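Side-chain contacts in porin (Pseudomonas aeruginosa, PDB 3T24), which probably forms an outer-membrane channel for the uptake of small carboxylate-bearing solutes, as a beta-barrel porin of the OprD family: residues Lys159-Gln162 with Arg163-Asp167; Gly212-Asp215 with Asn216-Lys219. All coordinates share one frame; numbering follows the deposited sequence.

Contact 1. Residues Lys159-Gln162 with Arg163-Asp167. With SO4 (sulfate ion), chain F.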
loop_
_atom_site.group_PDB
_atom_site.type_symbol
_atom_site.label_atom_id
_atom_site.label_comp_id
_atom_site.label_asym_id
_atom_site.label_seq_id
_atom_site.Cartn_x
_atom_site.Cartn_y
_atom_site.Cartn_z
ATOM N N LYS A 159 9.177 0.308 15.159
ATOM C CA LYS A 159 9.339 -1.110 14.872
ATOM C C LYS A 159 8.337 -1.496 13.813
ATOM O O LYS A 159 7.254 -0.905 13.719
ATOM C CB LYS A 159 9.033 -1.937 16.122
ATOM C CG LYS A 159 10.072 -1.875 17.205
ATOM C CD LYS A 159 11.155 -2.841 16.855
ATOM C CE LYS A 159 12.510 -2.231 17.052
ATOM N NZ LYS A 159 12.822 -2.151 18.488
ATOM N N VAL A 160 8.695 -2.500 13.026
ATOM C CA VAL A 160 7.820 -2.991 11.993
ATOM C C VAL A 160 7.657 -4.483 12.183
ATOM O O VAL A 160 8.580 -5.179 12.646
ATOM C CB VAL A 160 8.364 -2.675 10.584
ATOM C CG1 VAL A 160 9.755 -3.249 10.412
ATOM C CG2 VAL A 160 7.405 -3.189 9.518
ATOM N N ASN A 161 6.459 -4.966 11.889
ATOM C CA ASN A 161 6.181 -6.390 11.941
ATOM C C ASN A 161 5.761 -6.742 10.550
ATOM O O ASN A 161 4.634 -6.427 10.130
ATOM C CB ASN A 161 5.080 -6.740 12.953
ATOM C CG ASN A 161 4.845 -8.258 13.069
ATOM O OD1 ASN A 161 4.756 -8.964 12.058
ATOM N ND2 ASN A 161 4.760 -8.762 14.306
ATOM N N GLN A 162 6.689 -7.353 9.825
ATOM C CA GLN A 162 6.475 -7.645 8.423
ATOM C C GLN A 162 5.386 -8.700 8.282
ATOM O O GLN A 162 5.102 -9.455 9.209
ATOM C CB GLN A 162 7.774 -8.117 7.773
ATOM C CG GLN A 162 8.947 -7.156 7.932
ATOM C CD GLN A 162 8.775 -5.862 7.137
ATOM O OE1 GLN A 162 7.689 -5.561 6.650
ATOM N NE2 GLN A 162 9.861 -5.091 7.004
ATOM N N ARG A 163 4.779 -8.745 7.110
ATOM C CA ARG A 163 3.650 -9.625 6.842
ATOM C C ARG A 163 3.926 -11.125 7.065
ATOM O O ARG A 163 3.034 -11.880 7.432
ATOM C CB ARG A 163 3.230 -9.402 5.401
ATOM C CG ARG A 163 4.377 -9.617 4.427
ATOM C CD ARG A 163 3.917 -9.380 3.024
ATOM N NE ARG A 163 4.974 -9.580 2.032
ATOM C CZ ARG A 163 4.888 -9.131 0.784
ATOM N NH1 ARG A 163 3.805 -8.457 0.426
ATOM N NH2 ARG A 163 5.879 -9.326 -0.096
ATOM N N ASP A 164 5.157 -11.559 6.820
ATOM C CA ASP A 164 5.499 -12.980 6.926
ATOM C C ASP A 164 6.213 -13.267 8.248
ATOM O O ASP A 164 6.708 -14.366 8.476
ATOM C CB ASP A 164 6.435 -13.339 5.786
ATOM C CG ASP A 164 7.679 -12.461 5.775
ATOM O OD1 ASP A 164 8.697 -12.873 6.376
ATOM O OD2 ASP A 164 7.629 -11.346 5.197
ATOM N N SER A 165 6.269 -12.264 9.112
ATOM C CA SER A 165 7.079 -12.323 10.325
ATOM C C SER A 165 6.250 -12.523 11.599
ATOM O O SER A 165 5.023 -12.423 11.580
ATOM C CB SER A 165 7.918 -11.044 10.430
ATOM O OG SER A 165 8.581 -10.954 11.679
ATOM N N SER A 166 6.924 -12.794 12.711
ATOM C CA SER A 166 6.219 -13.040 13.961
ATOM C C SER A 166 6.478 -12.020 15.058
ATOM O O SER A 166 5.746 -11.976 16.049
ATOM C CB SER A 166 6.499 -14.440 14.473
ATOM O OG SER A 166 5.694 -15.357 13.775
ATOM N N ASP A 167 7.513 -11.203 14.899
ATOM C CA ASP A 167 7.749 -10.143 15.874
ATOM C C ASP A 167 8.269 -8.841 15.273
ATOM O O ASP A 167 8.419 -8.694 14.063
ATOM C CB ASP A 167 8.683 -10.606 16.994
ATOM C CG ASP A 167 9.013 -12.079 16.904
ATOM O OD1 ASP A 167 9.067 -12.612 15.771
ATOM O OD2 ASP A 167 9.226 -12.702 17.967
HETATM S S SO4 F . 3.826 -8.017 -2.901
HETATM O O1 SO4 F . 3.416 -6.717 -3.429
HETATM O O2 SO4 F . 2.680 -8.733 -2.347
HETATM O O3 SO4 F . 4.389 -8.869 -3.940
HETATM O O4 SO4 F . 4.825 -7.773 -1.859
#
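Q162 O accepts a hydrogen bond from S165 N at 3.0 Å. This closes a type I beta turn, Q162 to S165, just where strand 150-161 of the porin barrel ends. S165 CB points back toward Q162 and comes 4.0 Å from Q162 CB. Q162 itself turns its amide elsewhere: OE1 accepts from Q135, and NE2 donates to the backbone of N289.

N161 reaches back over the chain that follows the turn. Its CG is anti to the backbone N (chi1 -177°), which lays the amide along the backbone of S165 to D167. ND2 lies 3.6 Å from D167 C. D167 is poorly ordered, so this end is less certain.

R163 leaves the turn in another direction. R163 CB and CG lie beside the Q162 carbonyl carbon, CB 3.7 Å from Q162 C, as the peptide link brings them there. CG sits between the backbone N and the carbonyl carbon (chi1 56°). From there the chain runs straight to NE and carries the guanidinium to a sulfate, probably from the crystallisation liquor. The sulfur lies in the guanidinium plane, at its edge. NH1 has a further partner in N128. S130, R131 and R391 complete the anion site, a basic cluster consistent with a channel for carboxylates. A single oxygen, O4 of the sulfate, takes hydrogen bonds from both R163 NH1 and R163 NH2, each 2.6 Å long, while O2 receives a weak one from NH1.

Contact 2. Residues Gly212-Asp215 with Asn216-Lys219; sequences GKLD and NFYK
L214 lays its isobutyl group alongside F217, both side chains pointing the same way. L214 CD2 packs obliquely on the ring, 3.6 Å from F217 CG. L214 also meets Y218, where L214 CB is 3.7 Å from Y218 CE2. Y218 holds CG between its backbone N and carbonyl carbon (chi1 70°), and this swings the ring back against L214. The ring edge of F217 also receives a backbone oxygen: D215 O lies near the ring plane, 3.3 Å from F217 CD2.

The contact is a tight beta hairpin. D215 and N216 have the backbone angles of a type II turn, with N216 at positive phi. L214 O is gripped twice, by F217 N at 2.8 Å and by Y218 N at 3.2 Å. L214 N returns a weak bond to Y218 O, so L214 and Y218 form an antiparallel hydrogen-bonded pair.

Polar groups gather on the turn. The D215 carboxylate stacks on the N216 amide, their planes 27° apart. K213 NZ makes a salt bridge to D215 OD1 at 3.2 Å. K213 and K219 form the next, non-hydrogen-bonded pair and run side by side along their aliphatic parts; the K219 amine then bonds to the D248 carbonyl.

The hairpin joins strands 205-214 and 218-230 of the barrel wall. F192 of strand 192-200 packs on both L214 and Y218, I173 and L187 lie against F217, and strand 235-248 continues the wall beyond K219 through T247.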
loop_
_atom_site.group_PDB
_atom_site.type_symbol
_atom_site.label_atom_id
_atom_site.label_comp_id
_atom_site.label_asym_id
_atom_site.label_seq_id
_atom_site.Cartn_x
_atom_site.Cartn_y
_atom_site.Cartn_z
ATOM N N GLY A 212 8.208 12.746 6.038
ATOM C CA GLY A 212 8.622 11.532 6.707
ATOM C C GLY A 212 10.138 11.430 6.794
ATOM O O GLY A 212 10.856 11.752 5.844
ATOM N N LYS A 213 10.630 10.965 7.935
ATOM C CA LYS A 213 12.054 10.745 8.104
ATOM C C LYS A 213 12.369 9.392 8.723
ATOM O O LYS A 213 12.058 9.135 9.880
ATOM C CB LYS A 213 12.677 11.867 8.944
ATOM C CG LYS A 213 14.184 11.731 9.102
ATOM C CD LYS A 213 14.723 12.774 10.060
ATOM C CE LYS A 213 15.762 12.149 10.960
ATOM N NZ LYS A 213 15.985 12.967 12.166
ATOM N N LEU A 214 12.988 8.515 7.947
ATOM C CA LEU A 214 13.500 7.271 8.496
ATOM C C LEU A 214 14.914 7.569 8.996
ATOM O O LEU A 214 15.845 7.756 8.203
ATOM C CB LEU A 214 13.499 6.164 7.450
ATOM C CG LEU A 214 13.920 4.778 7.941
ATOM C CD1 LEU A 214 12.982 4.258 9.081
ATOM C CD2 LEU A 214 13.999 3.768 6.772
ATOM N N ASP A 215 15.076 7.630 10.310
ATOM C CA ASP A 215 16.317 8.150 10.865
ATOM C C ASP A 215 17.536 7.464 10.244
ATOM O O ASP A 215 17.584 6.227 10.132
ATOM C CB ASP A 215 16.322 8.044 12.392
ATOM C CG ASP A 215 17.271 9.021 13.046
ATOM O OD1 ASP A 215 17.455 10.146 12.530
ATOM O OD2 ASP A 215 17.843 8.659 14.087
ATOM N N ASN A 216 18.501 8.296 9.834
ATOM C CA ASN A 216 19.747 7.866 9.190
ATOM C C ASN A 216 19.626 7.411 7.729
ATOM O O ASN A 216 20.635 7.332 7.007
ATOM C CB ASN A 216 20.503 6.831 10.044
ATOM C CG ASN A 216 20.904 7.397 11.402
ATOM O OD1 ASN A 216 21.347 8.545 11.507
ATOM N ND2 ASN A 216 20.716 6.608 12.448
ATOM N N PHE A 217 18.401 7.151 7.282
ATOM C CA PHE A 217 18.185 6.723 5.904
ATOM C C PHE A 217 17.847 7.868 4.969
ATOM O O PHE A 217 18.581 8.124 4.022
ATOM C CB PHE A 217 17.101 5.638 5.834
ATOM C CG PHE A 217 17.560 4.307 6.329
ATOM C CD1 PHE A 217 18.022 3.350 5.442
ATOM C CD2 PHE A 217 17.559 4.019 7.691
ATOM C CE1 PHE A 217 18.443 2.123 5.891
ATOM C CE2 PHE A 217 17.992 2.795 8.153
ATOM C CZ PHE A 217 18.427 1.835 7.247
ATOM N N TYR A 218 16.734 8.550 5.236
ATOM C CA TYR A 218 16.234 9.581 4.332
ATOM C C TYR A 218 15.208 10.502 4.967
ATOM O O TYR A 218 14.565 10.170 5.984
ATOM C CB TYR A 218 15.612 8.936 3.080
ATOM C CG TYR A 218 14.295 8.197 3.317
ATOM C CD1 TYR A 218 13.077 8.868 3.257
ATOM C CD2 TYR A 218 14.276 6.833 3.605
ATOM C CE1 TYR A 218 11.896 8.217 3.461
ATOM C CE2 TYR A 218 13.081 6.156 3.794
ATOM C CZ TYR A 218 11.897 6.861 3.734
ATOM O OH TYR A 218 10.711 6.204 3.923
ATOM N N LYS A 219 15.058 11.662 4.340
ATOM C CA LYS A 219 13.976 12.591 4.617
ATOM C C LYS A 219 13.190 12.709 3.334
ATOM O O LYS A 219 13.755 12.689 2.239
ATOM C CB LYS A 219 14.510 13.982 4.944
ATOM C CG LYS A 219 15.630 14.031 5.934
ATOM C CD LYS A 219 15.911 15.469 6.338
ATOM C CE LYS A 219 17.371 15.652 6.679
ATOM N NZ LYS A 219 18.217 15.490 5.458
#

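How the contacts relate
Contact 1 lies at the end of strand 150-161 and in the loop after it; contact 2 is the hairpin of strands 205-214 and 218-230. Their centres are 20 Å apart and their nearest atoms about 8 Å, so they do not touch. Strand 192-200 links them in the strand order: it pairs with strand 150-161 and with strand 205-214. The chain that leaves contact 1 runs through M171, which V160 touches, and I173, which F217 touches. The sulfate belongs to contact 1. A bound detergent molecule lies about 7 Å from the K213 side chain of contact 2, and one about 9 Å from that of D167.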